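Local coordinates for protein Sodium/sialic acid symporter SiaT (Proteus mirabilis, PDB 5NV9) that couples the inward sodium gradient to uptake of the sialic acid N-acetylneuraminic acid across the bacterial inner membrane, at residues Phe128-Ile133 and Ser350-Phe355; Ile167-Met172 and Lys378-Ile382. All coordinates share one frame. Residue numbers count along the deposited sequence, not the author numbering.

From the N terminus the chain first passes 128-133 on helix 118-151, then 167-172 in the first part of helix 155-203, which follows directly. Much later 350-355 on helix 328-361 returns to the first segment and closes contact 1, and 378-382 on the next helix, 370-398, returns to the second and closes contact 2. The two loops therefore cross. In the LeuT fold the segments lie in the third and fourth helices of the two inverted five-helix repeats, so each contact joins corresponding helices, toward the cytoplasmic side. The contacts also touch: F355 CD1 lies 3.7 Å from V380 CG2, and S352 CB 3.8 Å from I381 CG1.

Contact 1 (Phe128-Ile133 and Ser350-Phe355); sequences FMLFHI and SISSCF
I351 is the knob of this interface, seated in the hole formed by F128, M129, H132 and I133. Both segments are helical throughout and nearly antiparallel (signed crossing angle -159°), their axes 9.5 Å apart at closest approach. The CA atoms of M129 and I351, 5.3 Å apart, set the register. With chi1 m, I351 brings CD1 to 3.8 Å from H132 CB and 3.9 Å from I133 N; this beta-branched chain, its CD1 arm extended by chi2 t, reaches into the hole. The long, flexible M129, a selenomethionine in the m, t, m rotamer, reaches across to the other helix: its SE is 3.6 Å from F355 N and meets the edge of the F355 ring, while its CG lies 3.8 Å from C354 CB. F128, chi1 t, points its ring between S350 and C354, both small enough to leave it room: CZ is 3.6 Å from S350 CB, CD2 3.7 Å from C354 SG, and CE2, at the ring edge, 3.9 Å from I351 N. The C354 SG stands 4.5 Å from the F128 ring centroid, 44° off the normal, an oblique sulfur-aromatic contact. H132, beside the sialic acid-binding R135, contributes its CB, its ND1 being hydrogen-bonded to S347 OG; S350, whose OG pairs with Q259, lies one turn from the Na3 ligand S346, its side chain about 8 Å from a bound sodium ion (nearest atoms). This knob-into-hole contact joins the third helices of the two LeuT-fold repeats, with helix 255-258 touching F128 and C354, and helix 370-398 covering I133 and F355.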
ATOM      1  N   PHE A 128       7.908   3.867   9.978  1.00 24.51           N
ATOM      2  CA  PHE A 128       6.646   3.345   9.510  1.00 23.81           C
ATOM      3  C   PHE A 128       5.558   4.371   9.714  1.00 23.70           C
ATOM      4  O   PHE A 128       4.841   4.708   8.769  1.00 26.56           O
ATOM      5  CB  PHE A 128       6.235   1.980  10.122  1.00 23.70           C
ATOM      6  CG  PHE A 128       4.846   1.571   9.741  1.00 22.54           C
ATOM      7  CD1 PHE A 128       4.601   0.881   8.556  1.00 21.80           C
ATOM      8  CD2 PHE A 128       3.771   1.971  10.497  1.00 22.80           C
ATOM      9  CE1 PHE A 128       3.313   0.572   8.163  1.00 22.71           C
ATOM     10  CE2 PHE A 128       2.459   1.666  10.096  1.00 24.52           C
ATOM     11  CZ  PHE A 128       2.231   0.943   8.950  1.00 23.27           C
HETATM   12  N   MSE A 129       5.407   4.826  10.949  1.00 24.88           N
HETATM   13  CA  MSE A 129       4.303   5.708  11.328  1.00 24.63           C
HETATM   14  C   MSE A 129       4.342   6.985  10.501  1.00 26.34           C
HETATM   15  O   MSE A 129       3.326   7.407   9.954  1.00 24.92           O
HETATM   16  CB  MSE A 129       4.355   5.969  12.806  1.00 22.91           C
HETATM   17  CG  MSE A 129       3.945   4.724  13.531  1.00 24.85           C
HETATM   18 SE   MSE A 129       3.695   5.148  15.443  1.00 34.45          SE
HETATM   19  CE  MSE A 129       5.600   5.124  15.920  1.00 28.73           C
ATOM     20  N   LEU A 130       5.515   7.592  10.375  1.00 23.68           N
ATOM     21  CA  LEU A 130       5.663   8.793   9.550  1.00 25.78           C
ATOM     22  C   LEU A 130       5.448   8.522   8.074  1.00 24.18           C
ATOM     23  O   LEU A 130       4.840   9.339   7.418  1.00 26.65           O
ATOM     24  CB  LEU A 130       7.025   9.450   9.762  1.00 27.40           C
ATOM     25  CG  LEU A 130       7.209   9.992  11.176  1.00 33.75           C
ATOM     26  CD1 LEU A 130       8.668  10.355  11.434  1.00 37.60           C
ATOM     27  CD2 LEU A 130       6.273  11.173  11.415  1.00 35.23           C
ATOM     28  N   PHE A 131       5.916   7.397   7.547  1.00 23.88           N
ATOM     29  CA  PHE A 131       5.714   7.108   6.135  1.00 24.40           C
ATOM     30  C   PHE A 131       4.213   6.990   5.834  1.00 25.32           C
ATOM     31  O   PHE A 131       3.692   7.580   4.866  1.00 26.35           O
ATOM     32  CB  PHE A 131       6.429   5.852   5.631  1.00 25.52           C
ATOM     33  CG  PHE A 131       6.201   5.618   4.156  1.00 28.82           C
ATOM     34  CD1 PHE A 131       6.812   6.440   3.208  1.00 33.29           C
ATOM     35  CD2 PHE A 131       5.265   4.660   3.692  1.00 32.68           C
ATOM     36  CE1 PHE A 131       6.556   6.268   1.828  1.00 37.34           C
ATOM     37  CE2 PHE A 131       4.996   4.489   2.320  1.00 32.97           C
ATOM     38  CZ  PHE A 131       5.640   5.286   1.388  1.00 35.63           C
ATOM     39  N   HIS A 132       3.506   6.281   6.692  1.00 21.69           N
ATOM     40  CA  HIS A 132       2.076   6.054   6.478  1.00 21.87           C
ATOM     41  C   HIS A 132       1.162   7.246   6.691  1.00 23.44           C
ATOM     42  O   HIS A 132       0.096   7.327   6.040  1.00 23.99           O
ATOM     43  CB  HIS A 132       1.628   4.797   7.212  1.00 22.73           C
ATOM     44  CG  HIS A 132       2.010   3.583   6.451  1.00 20.94           C
ATOM     45  ND1 HIS A 132       1.097   2.851   5.732  1.00 20.87           N
ATOM     46  CD2 HIS A 132       3.221   3.117   6.115  1.00 21.58           C
ATOM     47  CE1 HIS A 132       1.722   1.912   5.060  1.00 22.20           C
ATOM     48  NE2 HIS A 132       3.016   2.039   5.285  1.00 24.45           N
ATOM     49  N   ILE A 133       1.559   8.162   7.558  1.00 22.28           N
ATOM     50  CA  ILE A 133       0.914   9.467   7.548  1.00 25.29           C
ATOM     51  C   ILE A 133       0.993  10.143   6.171  1.00 26.77           C
ATOM     52  O   ILE A 133      -0.031  10.671   5.670  1.00 27.76           O
ATOM     53  CB  ILE A 133       1.486  10.374   8.607  1.00 28.18           C
ATOM     54  CG1 ILE A 133       1.198   9.792   9.997  1.00 31.12           C
ATOM     55  CG2 ILE A 133       0.904  11.790   8.476  1.00 29.64           C
ATOM     56  CD1 ILE A 133      -0.168  10.139  10.524  1.00 35.56           C
ATOM     57  N   SER A 350      -2.842   0.466  11.447  1.00 18.41           N
ATOM     58  CA  SER A 350      -1.454   0.027  11.662  1.00 18.09           C
ATOM     59  C   SER A 350      -0.675   1.040  12.348  1.00 18.27           C
ATOM     60  O   SER A 350       0.221   0.693  13.122  1.00 23.54           O
ATOM     61  CB  SER A 350      -0.796  -0.367  10.364  1.00 19.53           C
ATOM     62  OG  SER A 350      -1.469  -1.520   9.877  1.00 20.98           O
ATOM     63  N   ILE A 351      -0.896   2.306  11.993  1.00 19.89           N
ATOM     64  CA  ILE A 351      -0.260   3.433  12.714  1.00 19.08           C
ATOM     65  C   ILE A 351      -0.582   3.361  14.171  1.00 20.68           C
ATOM     66  O   ILE A 351       0.320   3.401  15.034  1.00 24.26           O
ATOM     67  CB  ILE A 351      -0.623   4.786  12.169  1.00 19.13           C
ATOM     68  CG1 ILE A 351       0.072   5.025  10.855  1.00 20.51           C
ATOM     69  CG2 ILE A 351      -0.197   5.898  13.142  1.00 21.16           C
ATOM     70  CD1 ILE A 351      -0.601   6.081   9.979  1.00 23.52           C
ATOM     71  N   SER A 352      -1.849   3.235  14.487  1.00 20.32           N
ATOM     72  CA  SER A 352      -2.259   3.055  15.902  1.00 18.88           C
ATOM     73  C   SER A 352      -1.748   1.794  16.538  1.00 19.06           C
ATOM     74  O   SER A 352      -1.430   1.853  17.703  1.00 19.96           O
ATOM     75  CB  SER A 352      -3.737   3.135  16.072  1.00 19.48           C
ATOM     76  OG  SER A 352      -4.103   2.994  17.433  1.00 21.37           O
ATOM     77  N   SER A 353      -1.617   0.653  15.822  1.00 19.55           N
ATOM     78  CA  SER A 353      -1.056  -0.525  16.446  1.00 21.47           C
ATOM     79  C   SER A 353       0.462  -0.313  16.871  1.00 24.84           C
ATOM     80  O   SER A 353       0.879  -0.750  17.951  1.00 22.13           O
ATOM     81  CB  SER A 353      -1.176  -1.760  15.521  1.00 23.19           C
ATOM     82  OG  SER A 353      -0.227  -1.680  14.428  1.00 25.02           O
ATOM     83  N   CYS A 354       1.249   0.289  15.972  1.00 23.07           N
ATOM     84  CA  CYS A 354       2.636   0.655  16.241  1.00 22.16           C
ATOM     85  C   CYS A 354       2.730   1.636  17.389  1.00 22.66           C
ATOM     86  O   CYS A 354       3.557   1.466  18.307  1.00 27.00           O
ATOM     87  CB  CYS A 354       3.254   1.281  14.980  1.00 21.29           C
ATOM     88  SG  CYS A 354       3.537   0.066  13.667  1.00 26.61           S
ATOM     89  N   PHE A 355       1.905   2.682  17.373  1.00 20.45           N
ATOM     90  CA  PHE A 355       1.969   3.594  18.487  1.00 21.07           C
ATOM     91  C   PHE A 355       1.697   2.861  19.828  1.00 23.66           C
ATOM     92  O   PHE A 355       2.425   3.068  20.811  1.00 23.05           O
ATOM     93  CB  PHE A 355       1.039   4.752  18.295  1.00 20.69           C
ATOM     94  CG  PHE A 355       1.195   5.826  19.331  1.00 23.56           C
ATOM     95  CD1 PHE A 355       0.551   5.725  20.524  1.00 24.42           C
ATOM     96  CD2 PHE A 355       2.030   6.926  19.101  1.00 26.81           C
ATOM     97  CE1 PHE A 355       0.646   6.739  21.477  1.00 27.68           C
ATOM     98  CE2 PHE A 355       2.166   7.916  20.057  1.00 27.96           C
ATOM     99  CZ  PHE A 355       1.476   7.809  21.258  1.00 27.52           C
TER

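Contact 2 (Ile167-Met172 and Lys378-Ile382); sequences IIYTWM and KLVII
At the apolar centre, I381 directs its CA-to-CB bond toward the facing helix and sets CG2 3.9 Å from W171 CB, 4.1 Å from I167 O and 4.3 Å from T170 CG2. A beta-branched chain suits this place because the methyl borne on CB meets these atoms close to the facing backbone. T170 presents its methyl here while its OG1 is hydrogen-bonded to C166 O, one turn earlier; the same residue packs on S345, a ligand of the sodium ion at Na3. I382, m at both chi angles, curls its CD1 between two partners, 3.9 Å from I167 CG2 and 3.3 Å from W171 CD1. The two helical segments run almost antiparallel at 168° with axes 9.4 Å apart at closest approach; the CA pairs W171-K378 (6.0 Å) and I167-I382 (6.9 Å) fix the register. Farther out, W171, chi1 t and chi2 89°, swings its indole against the other helix, so that its CD1 comes to 3.2 Å from K378 O. K378, in the m, t, p, p rotamer, folds NZ over the face of the W171 six-membered ring, 3.4 Å from the centroid and 17° off the normal, a close cation-pi contact. The same NZ donates a weak hydrogen bond of 3.4 Å to W171 O, which is also hydrogen-bonded to Y38 OH of helix 35-40. One tryptophan thus offers an ammonium group both an aromatic face and a carbonyl, letting lysine lie at the cytoplasmic end of an otherwise apolar seam between the repeats' fourth helices without a carboxylate from either segment.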
ATOM      1  N   ILE A 167     -12.197   7.341   8.419  1.00 23.20           N
ATOM      2  CA  ILE A 167     -11.763   7.462   9.803  1.00 25.74           C
ATOM      3  C   ILE A 167     -12.837   6.949  10.776  1.00 23.79           C
ATOM      4  O   ILE A 167     -12.511   6.303  11.734  1.00 23.29           O
ATOM      5  CB  ILE A 167     -11.357   8.945  10.168  1.00 26.26           C
ATOM      6  CG1 ILE A 167     -10.052   9.301   9.481  1.00 26.38           C
ATOM      7  CG2 ILE A 167     -11.222   9.143  11.678  1.00 29.29           C
ATOM      8  CD1 ILE A 167      -9.708  10.774   9.454  1.00 25.89           C
ATOM      9  N   ILE A 168     -14.096   7.250  10.515  1.00 24.18           N
ATOM     10  CA  ILE A 168     -15.176   6.904  11.408  1.00 23.21           C
ATOM     11  C   ILE A 168     -15.379   5.398  11.471  1.00 23.02           C
ATOM     12  O   ILE A 168     -15.333   4.811  12.555  1.00 24.12           O
ATOM     13  CB  ILE A 168     -16.455   7.685  11.053  1.00 25.62           C
ATOM     14  CG1 ILE A 168     -16.249   9.142  11.479  1.00 25.75           C
ATOM     15  CG2 ILE A 168     -17.650   7.095  11.799  1.00 26.15           C
ATOM     16  CD1 ILE A 168     -17.220  10.089  10.842  1.00 29.05           C
ATOM     17  N   TYR A 169     -15.504   4.746  10.317  1.00 22.94           N
ATOM     18  CA  TYR A 169     -15.701   3.291  10.318  1.00 22.81           C
ATOM     19  C   TYR A 169     -14.472   2.563  10.800  1.00 22.66           C
ATOM     20  O   TYR A 169     -14.611   1.522  11.393  1.00 26.15           O
ATOM     21  CB  TYR A 169     -16.244   2.726   8.978  1.00 22.58           C
ATOM     22  CG  TYR A 169     -15.266   2.538   7.806  1.00 22.60           C
ATOM     23  CD1 TYR A 169     -14.247   1.571   7.830  1.00 22.69           C
ATOM     24  CD2 TYR A 169     -15.439   3.241   6.638  1.00 24.91           C
ATOM     25  CE1 TYR A 169     -13.399   1.389   6.734  1.00 23.16           C
ATOM     26  CE2 TYR A 169     -14.565   3.070   5.541  1.00 27.50           C
ATOM     27  CZ  TYR A 169     -13.549   2.139   5.589  1.00 23.71           C
ATOM     28  OH  TYR A 169     -12.695   1.993   4.478  1.00 25.27           O
ATOM     29  N   THR A 170     -13.273   3.088  10.542  1.00 24.53           N
ATOM     30  CA  THR A 170     -12.010   2.449  11.004  1.00 23.78           C
ATOM     31  C   THR A 170     -11.924   2.512  12.535  1.00 20.95           C
ATOM     32  O   THR A 170     -11.736   1.514  13.213  1.00 19.32           O
ATOM     33  CB  THR A 170     -10.753   3.118  10.370  1.00 26.43           C
ATOM     34  OG1 THR A 170     -10.777   2.978   8.943  1.00 24.23           O
ATOM     35  CG2 THR A 170      -9.484   2.482  10.854  1.00 26.62           C
ATOM     36  N   TRP A 171     -12.165   3.687  13.069  1.00 22.51           N
ATOM     37  CA  TRP A 171     -12.217   3.921  14.492  1.00 24.74           C
ATOM     38  C   TRP A 171     -13.155   3.005  15.282  1.00 24.20           C
ATOM     39  O   TRP A 171     -12.739   2.424  16.307  1.00 23.42           O
ATOM     40  CB  TRP A 171     -12.490   5.409  14.710  1.00 27.22           C
ATOM     41  CG  TRP A 171     -12.731   5.833  16.118  1.00 34.31           C
ATOM     42  CD1 TRP A 171     -11.782   6.232  17.050  1.00 38.67           C
ATOM     43  CD2 TRP A 171     -13.993   6.007  16.744  1.00 40.22           C
ATOM     44  NE1 TRP A 171     -12.397   6.587  18.221  1.00 36.84           N
ATOM     45  CE2 TRP A 171     -13.751   6.462  18.070  1.00 41.77           C
ATOM     46  CE3 TRP A 171     -15.304   5.776  16.341  1.00 43.28           C
ATOM     47  CZ2 TRP A 171     -14.789   6.701  18.991  1.00 45.91           C
ATOM     48  CZ3 TRP A 171     -16.345   6.014  17.265  1.00 48.56           C
ATOM     49  CH2 TRP A 171     -16.073   6.469  18.571  1.00 47.85           C
HETATM   50  N   MSE A 172     -14.388   2.831  14.793  1.00 23.66           N
HETATM   51  CA  MSE A 172     -15.426   2.020  15.437  1.00 23.60           C
HETATM   52  C   MSE A 172     -15.132   0.584  15.306  1.00 22.97           C
HETATM   53  O   MSE A 172     -15.383  -0.187  16.212  1.00 23.82           O
HETATM   54  CB  MSE A 172     -16.767   2.225  14.659  1.00 25.23           C
HETATM   55  CG  MSE A 172     -17.271   3.664  14.850  1.00 31.12           C
HETATM   56 SE   MSE A 172     -19.196   3.877  14.388  1.00 43.10          SE
HETATM   57  CE  MSE A 172     -19.172   3.140  12.530  1.00 44.90           C
ATOM     58  N   LYS A 378      -7.888   3.684  20.102  1.00 27.07           N
ATOM     59  CA  LYS A 378      -8.897   4.498  19.428  1.00 29.21           C
ATOM     60  C   LYS A 378      -8.478   5.922  19.136  1.00 28.21           C
ATOM     61  O   LYS A 378      -8.695   6.427  18.043  1.00 27.37           O
ATOM     62  CB  LYS A 378     -10.195   4.501  20.214  1.00 31.76           C
ATOM     63  CG  LYS A 378     -10.959   3.210  20.022  1.00 35.40           C
ATOM     64  CD  LYS A 378     -12.187   3.132  20.917  1.00 42.11           C
ATOM     65  CE  LYS A 378     -13.326   4.007  20.407  1.00 47.09           C
ATOM     66  NZ  LYS A 378     -14.048   3.395  19.237  1.00 52.55           N
ATOM     67  N   LEU A 379      -7.895   6.567  20.127  1.00 28.88           N
ATOM     68  CA  LEU A 379      -7.458   7.962  20.035  1.00 27.19           C
ATOM     69  C   LEU A 379      -6.491   8.203  18.889  1.00 27.31           C
ATOM     70  O   LEU A 379      -6.618   9.167  18.142  1.00 22.95           O
ATOM     71  CB  LEU A 379      -6.761   8.320  21.344  1.00 31.03           C
ATOM     72  CG  LEU A 379      -6.320   9.770  21.477  1.00 34.70           C
ATOM     73  CD1 LEU A 379      -7.477  10.747  21.225  1.00 34.45           C
ATOM     74  CD2 LEU A 379      -5.681   9.954  22.843  1.00 38.93           C
ATOM     75  N   VAL A 380      -5.549   7.282  18.700  1.00 25.46           N
ATOM     76  CA  VAL A 380      -4.541   7.495  17.690  1.00 27.09           C
ATOM     77  C   VAL A 380      -5.102   7.386  16.269  1.00 26.59           C
ATOM     78  O   VAL A 380      -4.599   8.010  15.345  1.00 25.49           O
ATOM     79  CB  VAL A 380      -3.322   6.590  17.910  1.00 25.38           C
ATOM     80  CG1 VAL A 380      -2.354   6.697  16.746  1.00 26.25           C
ATOM     81  CG2 VAL A 380      -2.638   6.972  19.189  1.00 25.34           C
ATOM     82  N   ILE A 381      -6.151   6.605  16.083  1.00 27.84           N
ATOM     83  CA  ILE A 381      -6.871   6.661  14.810  1.00 27.57           C
ATOM     84  C   ILE A 381      -7.411   8.086  14.494  1.00 25.31           C
ATOM     85  O   ILE A 381      -7.204   8.614  13.426  1.00 24.36           O
ATOM     86  CB  ILE A 381      -7.880   5.510  14.692  1.00 27.62           C
ATOM     87  CG1 ILE A 381      -7.035   4.229  14.435  1.00 28.00           C
ATOM     88  CG2 ILE A 381      -8.811   5.766  13.504  1.00 26.31           C
ATOM     89  CD1 ILE A 381      -7.723   3.004  14.809  1.00 32.15           C
ATOM     90  N   ILE A 382      -7.993   8.750  15.457  1.00 27.21           N
ATOM     91  CA  ILE A 382      -8.418  10.116  15.242  1.00 28.11           C
ATOM     92  C   ILE A 382      -7.286  11.097  15.000  1.00 24.22           C
ATOM     93  O   ILE A 382      -7.376  11.929  14.132  1.00 27.48           O
ATOM     94  CB  ILE A 382      -9.223  10.644  16.422  1.00 30.17           C
ATOM     95  CG1 ILE A 382     -10.330   9.674  16.757  1.00 34.95           C
ATOM     96  CG2 ILE A 382      -9.747  12.021  16.073  1.00 32.51           C
ATOM     97  CD1 ILE A 382     -11.051   9.108  15.563  1.00 38.84           C
TER